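Local coordinates for anastral spindle 2, SAS 4 (Drosophila melanogaster, PDB 4BY2), which probably acts as a tubulin-binding molecular adaptor in centriole assembly, here as the Sas-4 TCP domain fused to an Ana2 proline-rich motif, at residues A[92-97]-A[109-114]; A[153-158]-A[172-177]. All coordinates share one frame; numbering follows the deposited sequence.

Contact 1: A[92-97]-A[109-114]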
loop_
_atom_site.group_PDB
_atom_site.type_symbol
_atom_site.label_atom_id
_atom_site.label_comp_id
_atom_site.label_asym_id
_atom_site.label_seq_id
_atom_site.Cartn_x
_atom_site.Cartn_y
_atom_site.Cartn_z
ATOM N N GLY A 92 -2.238 -0.328 25.672
ATOM C CA GLY A 92 -1.020 0.078 24.976
ATOM C C GLY A 92 -0.750 -0.714 23.711
ATOM O O GLY A 92 0.404 -0.818 23.286
ATOM N N MET A 93 -1.816 -1.272 23.098
ATOM C CA MET A 93 -1.752 -2.090 21.878
ATOM C C MET A 93 -2.190 -1.305 20.640
ATOM O O MET A 93 -1.668 -1.548 19.552
ATOM C CB MET A 93 -2.593 -3.376 22.019
ATOM C CG MET A 93 -2.221 -4.234 23.213
ATOM S SD MET A 93 -0.594 -5.009 23.086
ATOM C CE MET A 93 -1.010 -6.496 22.209
ATOM N N ASN A 94 -3.156 -0.378 20.807
ATOM C CA ASN A 94 -3.674 0.473 19.736
ATOM C C ASN A 94 -3.252 1.940 19.932
ATOM O O ASN A 94 -3.626 2.578 20.921
ATOM C CB ASN A 94 -5.190 0.323 19.600
ATOM C CG ASN A 94 -5.618 -1.016 19.039
ATOM O OD1 ASN A 94 -5.277 -2.085 19.562
ATOM N ND2 ASN A 94 -6.393 -0.985 17.967
ATOM N N LEU A 95 -2.443 2.452 18.994
ATOM C CA LEU A 95 -1.914 3.818 19.015
ATOM C C LEU A 95 -2.355 4.588 17.773
ATOM O O LEU A 95 -2.522 3.981 16.715
ATOM C CB LEU A 95 -0.373 3.794 19.063
ATOM C CG LEU A 95 0.284 3.093 20.251
ATOM C CD1 LEU A 95 0.743 1.697 19.874
ATOM C CD2 LEU A 95 1.473 3.881 20.746
ATOM N N ARG A 96 -2.537 5.920 17.894
ATOM C CA ARG A 96 -2.873 6.774 16.751
ATOM C C ARG A 96 -2.286 8.185 16.906
ATOM O O ARG A 96 -2.544 8.872 17.897
ATOM C CB ARG A 96 -4.377 6.783 16.388
ATOM C CG ARG A 96 -5.350 7.372 17.404
ATOM C CD ARG A 96 -6.775 7.350 16.871
ATOM N NE ARG A 96 -6.938 8.184 15.675
ATOM C CZ ARG A 96 -7.953 8.089 14.822
ATOM N NH1 ARG A 96 -8.911 7.191 15.013
ATOM N NH2 ARG A 96 -8.015 8.889 13.766
ATOM N N MET A 97 -1.438 8.577 15.938
ATOM C CA MET A 97 -0.779 9.878 15.899
ATOM C C MET A 97 -1.536 10.789 14.941
ATOM O O MET A 97 -1.568 10.528 13.738
ATOM C CB MET A 97 0.701 9.729 15.489
ATOM C CG MET A 97 1.481 11.044 15.473
ATOM S SD MET A 97 2.047 11.625 17.095
ATOM C CE MET A 97 3.528 10.659 17.285
ATOM N N ILE A 109 -0.856 -3.246 17.469
ATOM C CA ILE A 109 0.108 -4.270 17.894
ATOM C C ILE A 109 -0.537 -5.667 17.868
ATOM O O ILE A 109 0.149 -6.648 17.571
ATOM C CB ILE A 109 0.777 -3.899 19.259
ATOM C CG1 ILE A 109 1.602 -2.595 19.121
ATOM C CG2 ILE A 109 1.657 -5.040 19.812
ATOM C CD1 ILE A 109 1.920 -1.869 20.421
ATOM N N ARG A 110 -1.856 -5.747 18.132
ATOM C CA ARG A 110 -2.594 -7.014 18.113
ATOM C C ARG A 110 -2.751 -7.555 16.691
ATOM O O ARG A 110 -2.621 -8.762 16.474
ATOM C CB ARG A 110 -3.960 -6.872 18.802
ATOM C CG ARG A 110 -4.017 -7.569 20.148
ATOM C CD ARG A 110 -5.394 -7.497 20.766
ATOM N NE ARG A 110 -5.616 -6.249 21.497
ATOM C CZ ARG A 110 -5.359 -6.077 22.790
ATOM N NH1 ARG A 110 -4.841 -7.065 23.509
ATOM N NH2 ARG A 110 -5.616 -4.916 23.373
ATOM N N GLU A 111 -3.007 -6.657 15.726
ATOM C CA GLU A 111 -3.180 -7.004 14.314
ATOM C C GLU A 111 -1.854 -6.945 13.529
ATOM O O GLU A 111 -1.813 -7.379 12.378
ATOM C CB GLU A 111 -4.254 -6.112 13.653
ATOM C CG GLU A 111 -5.629 -6.180 14.305
ATOM C CD GLU A 111 -5.933 -5.093 15.321
ATOM O OE1 GLU A 111 -5.136 -4.911 16.271
ATOM O OE2 GLU A 111 -6.998 -4.449 15.189
ATOM N N GLY A 112 -0.797 -6.422 14.162
ATOM C CA GLY A 112 0.530 -6.263 13.569
ATOM C C GLY A 112 0.519 -5.362 12.346
ATOM O O GLY A 112 1.159 -5.675 11.339
ATOM N N THR A 113 -0.249 -4.258 12.410
ATOM C CA THR A 113 -0.409 -3.336 11.287
ATOM C C THR A 113 -0.087 -1.882 11.605
ATOM O O THR A 113 -0.374 -1.391 12.698
ATOM C CB THR A 113 -1.820 -3.442 10.669
ATOM O OG1 THR A 113 -2.810 -3.273 11.684
ATOM C CG2 THR A 113 -2.049 -4.752 9.934
ATOM N N VAL A 114 0.487 -1.191 10.614
ATOM C CA VAL A 114 0.800 0.233 10.665
ATOM C C VAL A 114 0.030 0.854 9.489
ATOM O O VAL A 114 0.338 0.574 8.330
ATOM C CB VAL A 114 2.327 0.538 10.620
ATOM C CG1 VAL A 114 2.594 2.038 10.724
ATOM C CG2 VAL A 114 3.082 -0.210 11.719
#
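Met93 and Ile109 join two beta-hairpin turns at the same end of the strands in the Sas-4 TCP part of the fusion, the second of which closes with a G1 beta bulge where Gly112 and Thr113 both face Asn108. Strand 104-108 runs between strands 94-98 and 113-118, so 92-97 meets 109-114 only around the turn ends. The one hydrogen bond is backbone to backbone: Ile109 N donates to Met93 O at 2.8 Å, nearly straight at 171°. It carries the antiparallel pairing of Leu95 with Thr107 one step beyond the strands. Ile109 points its CB toward the other segment and divides its branches. CD1 reaches back to Gly92 O (3.4 Å) and obliquely to Leu95, whose CD1 lies 3.8 Å from Ile109 CD1; CG2 meets the Met93 methyl, with Met93 CE 3.9 Å from it. The Met93 chain starts with CG beside its backbone N (chi1 -56°), then bends twice more, and crosses both Ile109 and Arg110 at about a right angle. Its CE also rests against the aliphatic CG of Arg110, 3.8 Å away. The Arg110 chain bends at chi3 (-84°), and Met93 CG lies over one face of the guanidinium, 3.4 Å above the plane and offset toward the rim, nearest NH2. That same NH2 forms a salt bridge with Asp91 OD1, which also accepts a hydrogen bond from Met93 N. One carboxylate oxygen therefore ties the arginine of the second turn to the backbone of the first. The guanidinium lies against Met93, and Asp91 probably offsets part of its charge, so polar and hydrophobic contacts together link the two turns at the domain surface.

Contact 2: A[153-158]-A[172-177]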
loop_
_atom_site.group_PDB
_atom_site.type_symbol
_atom_site.label_atom_id
_atom_site.label_comp_id
_atom_site.label_asym_id
_atom_site.label_seq_id
_atom_site.Cartn_x
_atom_site.Cartn_y
_atom_site.Cartn_z
ATOM N N ILE A 153 -0.018 -4.031 -9.026
ATOM C CA ILE A 153 -0.887 -2.859 -9.195
ATOM C C ILE A 153 -2.282 -3.299 -9.648
ATOM O O ILE A 153 -2.413 -3.968 -10.669
ATOM C CB ILE A 153 -0.295 -1.782 -10.164
ATOM C CG1 ILE A 153 1.243 -1.568 -9.982
ATOM C CG2 ILE A 153 -1.069 -0.458 -10.081
ATOM C CD1 ILE A 153 1.748 -0.823 -8.708
ATOM N N HIS A 154 -3.313 -2.904 -8.893
ATOM C CA HIS A 154 -4.718 -3.180 -9.181
ATOM C C HIS A 154 -5.349 -1.877 -9.683
ATOM O O HIS A 154 -5.690 -1.006 -8.883
ATOM C CB HIS A 154 -5.439 -3.702 -7.921
ATOM C CG HIS A 154 -5.066 -5.101 -7.540
ATOM N ND1 HIS A 154 -5.977 -6.138 -7.630
ATOM C CD2 HIS A 154 -3.893 -5.591 -7.075
ATOM C CE1 HIS A 154 -5.333 -7.218 -7.223
ATOM N NE2 HIS A 154 -4.074 -6.939 -6.882
ATOM N N PHE A 155 -5.445 -1.727 -11.012
ATOM C CA PHE A 155 -5.987 -0.535 -11.671
ATOM C C PHE A 155 -7.515 -0.385 -11.501
ATOM O O PHE A 155 -8.188 -1.398 -11.275
ATOM C CB PHE A 155 -5.574 -0.520 -13.156
ATOM C CG PHE A 155 -4.095 -0.291 -13.372
ATOM C CD1 PHE A 155 -3.571 0.996 -13.406
ATOM C CD2 PHE A 155 -3.225 -1.363 -13.531
ATOM C CE1 PHE A 155 -2.201 1.208 -13.589
ATOM C CE2 PHE A 155 -1.855 -1.150 -13.718
ATOM C CZ PHE A 155 -1.353 0.133 -13.747
ATOM N N PRO A 156 -8.092 0.848 -11.609
ATOM C CA PRO A 156 -9.555 1.003 -11.440
ATOM C C PRO A 156 -10.430 0.265 -12.462
ATOM O O PRO A 156 -11.608 0.032 -12.186
ATOM C CB PRO A 156 -9.765 2.520 -11.508
ATOM C CG PRO A 156 -8.425 3.115 -11.236
ATOM C CD PRO A 156 -7.453 2.159 -11.842
ATOM N N ASN A 157 -9.859 -0.116 -13.625
ATOM C CA ASN A 157 -10.554 -0.856 -14.685
ATOM C C ASN A 157 -10.465 -2.390 -14.486
ATOM O O ASN A 157 -10.655 -3.154 -15.437
ATOM C CB ASN A 157 -10.053 -0.420 -16.079
ATOM C CG ASN A 157 -8.564 -0.555 -16.330
ATOM O OD1 ASN A 157 -7.817 -1.195 -15.581
ATOM N ND2 ASN A 157 -8.099 0.043 -17.416
ATOM N N ASN A 158 -10.179 -2.821 -13.235
ATOM C CA ASN A 158 -10.049 -4.207 -12.762
ATOM C C ASN A 158 -8.869 -4.987 -13.393
ATOM O O ASN A 158 -8.776 -6.202 -13.200
ATOM C CB ASN A 158 -11.369 -4.979 -12.897
ATOM C CG ASN A 158 -12.465 -4.426 -12.023
ATOM O OD1 ASN A 158 -12.496 -4.645 -10.807
ATOM N ND2 ASN A 158 -13.379 -3.678 -12.623
ATOM N N GLU A 172 6.849 -8.171 -17.558
ATOM C CA GLU A 172 5.611 -7.801 -16.868
ATOM C C GLU A 172 4.482 -8.769 -17.228
ATOM O O GLU A 172 4.423 -9.260 -18.360
ATOM C CB GLU A 172 5.186 -6.371 -17.254
ATOM C CG GLU A 172 5.975 -5.253 -16.588
ATOM C CD GLU A 172 6.046 -3.950 -17.364
ATOM O OE1 GLU A 172 5.143 -3.686 -18.191
ATOM O OE2 GLU A 172 7.021 -3.195 -17.149
ATOM N N GLU A 173 3.580 -9.024 -16.263
ATOM C CA GLU A 173 2.408 -9.880 -16.443
ATOM C C GLU A 173 1.132 -9.089 -16.227
ATOM O O GLU A 173 1.076 -8.235 -15.343
ATOM C CB GLU A 173 2.453 -11.104 -15.529
ATOM C CG GLU A 173 3.204 -12.274 -16.136
ATOM C CD GLU A 173 3.230 -13.519 -15.274
ATOM O OE1 GLU A 173 3.801 -13.466 -14.161
ATOM O OE2 GLU A 173 2.687 -14.557 -15.720
ATOM N N TRP A 174 0.111 -9.368 -17.048
ATOM C CA TRP A 174 -1.170 -8.677 -17.005
ATOM C C TRP A 174 -2.349 -9.628 -16.894
ATOM O O TRP A 174 -2.390 -10.642 -17.586
ATOM C CB TRP A 174 -1.326 -7.793 -18.246
ATOM C CG TRP A 174 -0.556 -6.508 -18.181
ATOM C CD1 TRP A 174 0.730 -6.299 -18.585
ATOM C CD2 TRP A 174 -1.044 -5.243 -17.719
ATOM N NE1 TRP A 174 1.075 -4.979 -18.400
ATOM C CE2 TRP A 174 0.002 -4.307 -17.873
ATOM C CE3 TRP A 174 -2.272 -4.806 -17.190
ATOM C CZ2 TRP A 174 -0.141 -2.961 -17.518
ATOM C CZ3 TRP A 174 -2.411 -3.474 -16.837
ATOM C CH2 TRP A 174 -1.354 -2.568 -16.999
ATOM N N ARG A 175 -3.319 -9.284 -16.031
ATOM C CA ARG A 175 -4.547 -10.048 -15.826
ATOM C C ARG A 175 -5.730 -9.090 -15.948
ATOM O O ARG A 175 -5.922 -8.233 -15.085
ATOM C CB ARG A 175 -4.539 -10.787 -14.474
ATOM C CG ARG A 175 -3.575 -11.966 -14.427
ATOM C CD ARG A 175 -3.898 -12.930 -13.299
ATOM N NE ARG A 175 -2.937 -14.033 -13.232
ATOM C CZ ARG A 175 -3.059 -15.185 -13.886
ATOM N NH1 ARG A 175 -4.107 -15.402 -14.672
ATOM N NH2 ARG A 175 -2.133 -16.125 -13.764
ATOM N N TYR A 176 -6.486 -9.207 -17.051
ATOM C CA TYR A 176 -7.627 -8.344 -17.365
ATOM C C TYR A 176 -8.946 -8.834 -16.758
ATOM O O TYR A 176 -9.030 -9.983 -16.313
ATOM C CB TYR A 176 -7.742 -8.134 -18.888
ATOM C CG TYR A 176 -6.515 -7.491 -19.500
ATOM C CD1 TYR A 176 -5.455 -8.265 -19.966
ATOM C CD2 TYR A 176 -6.408 -6.108 -19.609
ATOM C CE1 TYR A 176 -4.315 -7.679 -20.512
ATOM C CE2 TYR A 176 -5.275 -5.509 -20.160
ATOM C CZ TYR A 176 -4.230 -6.300 -20.611
ATOM O OH TYR A 176 -3.111 -5.719 -21.155
ATOM N N ALA A 177 -9.966 -7.945 -16.729
ATOM C CA ALA A 177 -11.304 -8.193 -16.176
ATOM C C ALA A 177 -12.036 -9.383 -16.816
ATOM O O ALA A 177 -12.733 -10.116 -16.109
ATOM C CB ALA A 177 -12.153 -6.934 -16.279
#
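Asn158 and Ala177 mark the closest backbone approach of the two segments, with CA atoms 5.4 Å apart, yet no hydrogen bond crosses between 153-158 and 172-177. After strand 151-154 the chain makes a type I beta turn from Phe155 to Asn158, closed by a weak hydrogen bond from Asn158 N to Phe155 O; the other segment leaves strand 170-175 and continues as a loop through Tyr176 and Ala177. The turn end packs by van der Waals contact, with a share of the buried surface like that of the rings: Ala177 points its methyl at the turn, where Ala177 CB lies 4.0 Å from Asn158 CB and 4.2 Å from Asn157 O. Both segments belong to the Sas-4 TCP domain, in successive TCP10 C-terminal repeats, and strand 160-163 separates their strands in the antiparallel array. Phe155 and Trp174 reach across that intervening strand, and each also touches its Lys161. Their ring planes are near parallel, 15° apart, but slid apart so far that they barely overlap, and the centroid of the Phe155 ring is 5.6 Å from that of the Trp174 six-membered ring. Contact falls on CH2 and CZ3 of the indole, Trp174 CH2 coming nearest, 3.6 Å from Phe155 CE2. One face of the Phe155 ring carries Ile153 CG2 near its rim, and one face of the indole carries Tyr176 OH, likewise offset.

Contacts 1 and 2 are two surface contacts on one antiparallel succession of strands, lying on opposite sides of the chain's centre. Their centres are 32 Å apart and their nearest atoms about 17 Å, so neither touches the other, and contact 1 closes along the chain before contact 2 opens. Each joins segments separated by a single strand, 104-108 in contact 1 and 160-163 in contact 2. The bonding differs: a backbone hydrogen bond crosses contact 1, whereas contact 2 has none and rests on van der Waals contact, at the turn and between two rings. Near contact 1, Met97 touches Met12 and Val114 touches Arg15 of the fused Ana2 part.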